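Long-range contact in endo-beta-mannanase (Opitutaceae bacterium TAV5, PDB 7BOB), which probably releases mannose units from the ends of beta-1,4-linked manno-oligosaccharides, as a family 5 exo-beta-1,4-mannosidase from the termite hindgut: residues A416-E425 against E573-L584. Residues are numbered along the deposited sequence; the frame is centred on the assembly and turned at random.
Sequences AHHLLQSAEE and EASWSAWYAALL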
loop_
_atom_site.group_PDB
_atom_site.type_symbol
_atom_site.label_atom_id
_atom_site.label_comp_id
_atom_site.label_asym_id
_atom_site.label_seq_id
_atom_site.Cartn_x
_atom_site.Cartn_y
_atom_site.Cartn_z
ATOM N N ALA A 416 -4.558 -6.847 25.676
ATOM C CA ALA A 416 -5.519 -7.119 26.737
ATOM C C ALA A 416 -5.076 -8.322 27.560
ATOM O O ALA A 416 -5.131 -8.290 28.793
ATOM C CB ALA A 416 -6.908 -7.345 26.150
ATOM N N HIS A 417 -4.598 -9.378 26.887
ATOM C CA HIS A 417 -4.133 -10.580 27.572
ATOM C C HIS A 417 -2.996 -10.258 28.530
ATOM O O HIS A 417 -2.987 -10.723 29.675
ATOM C CB HIS A 417 -3.685 -11.617 26.543
ATOM C CG HIS A 417 -3.100 -12.857 27.141
ATOM N ND1 HIS A 417 -1.741 -13.091 27.190
ATOM C CD2 HIS A 417 -3.689 -13.945 27.693
ATOM C CE1 HIS A 417 -1.518 -14.268 27.743
ATOM N NE2 HIS A 417 -2.684 -14.804 28.065
ATOM N N HIS A 418 -2.036 -9.442 28.085
ATOM C CA HIS A 418 -0.904 -9.100 28.942
ATOM C C HIS A 418 -1.331 -8.194 30.099
ATOM O O HIS A 418 -0.888 -8.383 31.243
ATOM C CB HIS A 418 0.193 -8.431 28.119
ATOM C CG HIS A 418 1.121 -7.579 28.927
ATOM N ND1 HIS A 418 2.004 -8.105 29.853
ATOM C CD2 HIS A 418 1.299 -6.236 28.957
ATOM C CE1 HIS A 418 2.689 -7.122 30.412
ATOM N NE2 HIS A 418 2.286 -5.979 29.877
ATOM N N LEU A 419 -2.193 -7.211 29.822
ATOM C CA LEU A 419 -2.573 -6.260 30.857
ATOM C C LEU A 419 -3.476 -6.914 31.893
ATOM O O LEU A 419 -3.399 -6.573 33.076
ATOM C CB LEU A 419 -3.260 -5.035 30.240
ATOM C CG LEU A 419 -2.436 -4.151 29.288
ATOM C CD1 LEU A 419 -3.311 -3.062 28.627
ATOM C CD2 LEU A 419 -1.223 -3.518 29.978
ATOM N N LEU A 420 -4.331 -7.851 31.475
ATOM C CA LEU A 420 -5.147 -8.577 32.440
ATOM C C LEU A 420 -4.286 -9.462 33.344
ATOM O O LEU A 420 -4.550 -9.563 34.549
ATOM C CB LEU A 420 -6.200 -9.401 31.710
ATOM C CG LEU A 420 -7.335 -8.584 31.118
ATOM C CD1 LEU A 420 -7.994 -9.310 29.948
ATOM C CD2 LEU A 420 -8.351 -8.249 32.224
ATOM N N GLN A 421 -3.243 -10.098 32.783
ATOM C CA GLN A 421 -2.328 -10.870 33.621
ATOM C C GLN A 421 -1.536 -9.969 34.553
ATOM O O GLN A 421 -1.091 -10.425 35.606
ATOM C CB GLN A 421 -1.350 -11.697 32.772
ATOM C CG GLN A 421 -2.002 -12.722 31.884
ATOM C CD GLN A 421 -1.002 -13.738 31.289
ATOM O OE1 GLN A 421 0.146 -13.414 30.960
ATOM N NE2 GLN A 421 -1.453 -14.968 31.167
ATOM N N SER A 422 -1.317 -8.704 34.178
ATOM C CA SER A 422 -0.682 -7.784 35.118
ATOM C C SER A 422 -1.640 -7.382 36.240
ATOM O O SER A 422 -1.203 -7.106 37.370
ATOM C CB SER A 422 -0.160 -6.557 34.380
ATOM O OG SER A 422 1.125 -6.808 33.855
ATOM N N ALA A 423 -2.944 -7.356 35.960
ATOM C CA ALA A 423 -3.944 -7.259 37.021
ATOM C C ALA A 423 -4.125 -8.573 37.748
ATOM O O ALA A 423 -5.069 -8.703 38.532
ATOM C CB ALA A 423 -5.291 -6.812 36.459
ATOM N N GLU A 424 -3.274 -9.559 37.458
ATOM C CA GLU A 424 -3.284 -10.842 38.152
ATOM C C GLU A 424 -4.592 -11.595 37.918
ATOM O O GLU A 424 -5.100 -12.291 38.803
ATOM C CB GLU A 424 -2.988 -10.658 39.642
ATOM C CG GLU A 424 -1.559 -10.179 39.857
ATOM C CD GLU A 424 -1.241 -9.883 41.303
ATOM O OE1 GLU A 424 -1.635 -10.693 42.179
ATOM O OE2 GLU A 424 -0.596 -8.837 41.555
ATOM N N GLU A 425 -5.128 -11.468 36.704
ATOM C CA GLU A 425 -6.198 -12.335 36.232
ATOM C C GLU A 425 -5.622 -13.529 35.477
ATOM O O GLU A 425 -4.514 -13.466 34.945
ATOM C CB GLU A 425 -7.155 -11.559 35.334
ATOM C CG GLU A 425 -7.777 -10.351 36.030
ATOM C CD GLU A 425 -9.048 -10.710 36.756
ATOM O OE1 GLU A 425 -9.462 -11.891 36.708
ATOM O OE2 GLU A 425 -9.641 -9.816 37.376
ATOM N N GLU A 573 1.714 1.953 31.602
ATOM C CA GLU A 573 1.233 0.574 31.604
ATOM C C GLU A 573 0.439 0.229 32.870
ATOM O O GLU A 573 -0.572 -0.486 32.804
ATOM C CB GLU A 573 2.418 -0.377 31.428
ATOM C CG GLU A 573 2.012 -1.675 30.816
ATOM C CD GLU A 573 3.125 -2.707 30.789
ATOM O OE1 GLU A 573 4.285 -2.380 30.426
ATOM O OE2 GLU A 573 2.816 -3.861 31.138
ATOM N N ALA A 574 0.889 0.704 34.037
ATOM C CA ALA A 574 0.176 0.380 35.275
ATOM C C ALA A 574 -1.274 0.842 35.211
ATOM O O ALA A 574 -2.193 0.105 35.588
ATOM C CB ALA A 574 0.877 1.008 36.480
ATOM N N SER A 575 -1.503 2.047 34.699
ATOM C CA SER A 575 -2.873 2.535 34.600
ATOM C C SER A 575 -3.645 1.797 33.507
ATOM O O SER A 575 -4.833 1.490 33.682
ATOM C CB SER A 575 -2.877 4.048 34.381
ATOM O OG SER A 575 -2.281 4.403 33.155
ATOM N N TRP A 576 -2.990 1.469 32.385
ATOM C CA TRP A 576 -3.650 0.623 31.391
ATOM C C TRP A 576 -4.229 -0.624 32.052
ATOM O O TRP A 576 -5.400 -0.973 31.862
ATOM C CB TRP A 576 -2.669 0.220 30.282
ATOM C CG TRP A 576 -2.158 1.358 29.469
ATOM C CD1 TRP A 576 -2.613 2.653 29.486
ATOM C CD2 TRP A 576 -1.077 1.325 28.532
ATOM N NE1 TRP A 576 -1.883 3.419 28.617
ATOM C CE2 TRP A 576 -0.937 2.632 28.013
ATOM C CE3 TRP A 576 -0.217 0.315 28.072
ATOM C CZ2 TRP A 576 0.027 2.955 27.051
ATOM C CZ3 TRP A 576 0.746 0.634 27.133
ATOM C CH2 TRP A 576 0.856 1.943 26.620
ATOM N N SER A 577 -3.421 -1.296 32.860
ATOM C CA SER A 577 -3.884 -2.527 33.473
ATOM C C SER A 577 -4.911 -2.231 34.568
ATOM O O SER A 577 -5.922 -2.927 34.697
ATOM C CB SER A 577 -2.668 -3.288 33.995
ATOM O OG SER A 577 -3.015 -4.293 34.908
ATOM N N ALA A 578 -4.699 -1.162 35.332
ATOM C CA ALA A 578 -5.691 -0.776 36.333
ATOM C C ALA A 578 -7.049 -0.472 35.702
ATOM O O ALA A 578 -8.083 -0.637 36.359
ATOM C CB ALA A 578 -5.189 0.437 37.120
ATOM N N TRP A 579 -7.065 -0.052 34.430
ATOM C CA TRP A 579 -8.326 0.204 33.735
ATOM C C TRP A 579 -9.230 -1.026 33.741
ATOM O O TRP A 579 -10.425 -0.927 34.052
ATOM C CB TRP A 579 -8.068 0.647 32.292
ATOM C CG TRP A 579 -9.343 0.764 31.511
ATOM C CD1 TRP A 579 -9.940 -0.208 30.762
ATOM C CD2 TRP A 579 -10.206 1.920 31.432
ATOM N NE1 TRP A 579 -11.108 0.273 30.207
ATOM C CE2 TRP A 579 -11.294 1.573 30.610
ATOM C CE3 TRP A 579 -10.162 3.204 31.993
ATOM C CZ2 TRP A 579 -12.324 2.465 30.318
ATOM C CZ3 TRP A 579 -11.186 4.094 31.704
ATOM C CH2 TRP A 579 -12.253 3.717 30.879
ATOM N N TYR A 580 -8.689 -2.194 33.350
ATOM C CA TYR A 580 -9.526 -3.394 33.299
ATOM C C TYR A 580 -10.048 -3.762 34.682
ATOM O O TYR A 580 -11.208 -4.178 34.828
ATOM C CB TYR A 580 -8.756 -4.575 32.704
ATOM C CG TYR A 580 -8.440 -4.415 31.248
ATOM C CD1 TYR A 580 -9.344 -4.831 30.269
ATOM C CD2 TYR A 580 -7.253 -3.835 30.848
ATOM C CE1 TYR A 580 -9.073 -4.666 28.934
ATOM C CE2 TYR A 580 -6.970 -3.669 29.522
ATOM C CZ TYR A 580 -7.880 -4.090 28.572
ATOM O OH TYR A 580 -7.578 -3.917 27.259
ATOM N N ALA A 581 -9.197 -3.646 35.707
ATOM C CA ALA A 581 -9.620 -4.008 37.059
ATOM C C ALA A 581 -10.810 -3.163 37.506
ATOM O O ALA A 581 -11.810 -3.693 38.002
ATOM C CB ALA A 581 -8.452 -3.866 38.038
ATOM N N ALA A 582 -10.742 -1.848 37.288
ATOM C CA ALA A 582 -11.830 -0.973 37.722
ATOM C C ALA A 582 -13.155 -1.330 37.050
ATOM O O ALA A 582 -14.219 -1.270 37.681
ATOM C CB ALA A 582 -11.469 0.482 37.445
ATOM N N LEU A 583 -13.114 -1.724 35.778
ATOM C CA LEU A 583 -14.346 -1.909 35.026
ATOM C C LEU A 583 -14.899 -3.319 35.093
ATOM O O LEU A 583 -16.067 -3.528 34.739
ATOM C CB LEU A 583 -14.124 -1.540 33.563
ATOM C CG LEU A 583 -13.952 -0.042 33.314
ATOM C CD1 LEU A 583 -14.355 0.198 31.914
ATOM C CD2 LEU A 583 -14.809 0.766 34.253
ATOM N N LEU A 584 -14.084 -4.288 35.500
ATOM C CA LEU A 584 -14.547 -5.661 35.606
ATOM C C LEU A 584 -15.513 -5.796 36.774
ATOM O O LEU A 584 -15.240 -5.304 37.873
ATOM C CB LEU A 584 -13.357 -6.598 35.787
ATOM C CG LEU A 584 -12.679 -6.954 34.461
ATOM C CD1 LEU A 584 -11.420 -7.780 34.696
ATOM C CD2 LEU A 584 -13.661 -7.677 33.558
#
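A single knob-into-hole contact, with Leu419 as the knob, joins two helices on one side of the C-terminal mixed beta-sheet, outside the barrel domain: Leu419 of 416-425 enters the hole formed by Glu573, Trp576, Ser577 and Tyr580. The helices cross at -80° with axes 8.2 Å apart, an approach consistent with the small Ser577 facing Leu419. With CG anti to its carbonyl carbon (chi1 -63°), Leu419 spreads its two methyls over different walls: CD1 lies 3.7 Å from Trp576 CB and also meets the edge of the Tyr580 ring, while CD2 rests on Glu573 CG. Leu420 CG lies over one face of the same ring, toward its rim, and CD2 comes 3.7 Å from Tyr580 CB; the phenol OH beyond bonds to Glu559. Leu584 CD1 extends this apolar patch past Leu420 towards strand 444-448.

Two hydrogen bonds accompany the knob. His418 NE2 donates to Glu573 OE2 over 2.5 Å, meeting it from above the carboxylate plane, with ring and carboxylate turned 58° apart. The other oxygen, OE1, forms a salt bridge with Arg569, so both carboxylate oxygens are engaged. An alanine in place of Glu573 would probably leave His418 NE2 and Arg569 without the carboxylate they share and one wall of the Leu419 hole thinned. Near the end of helix 406-422, which closes in a Schellman motif at Glu424, Ser577 OG donates to Leu419 O across 2.9 Å; Ala423 N reaches that oxygen from the opposite face of its carbonyl plane.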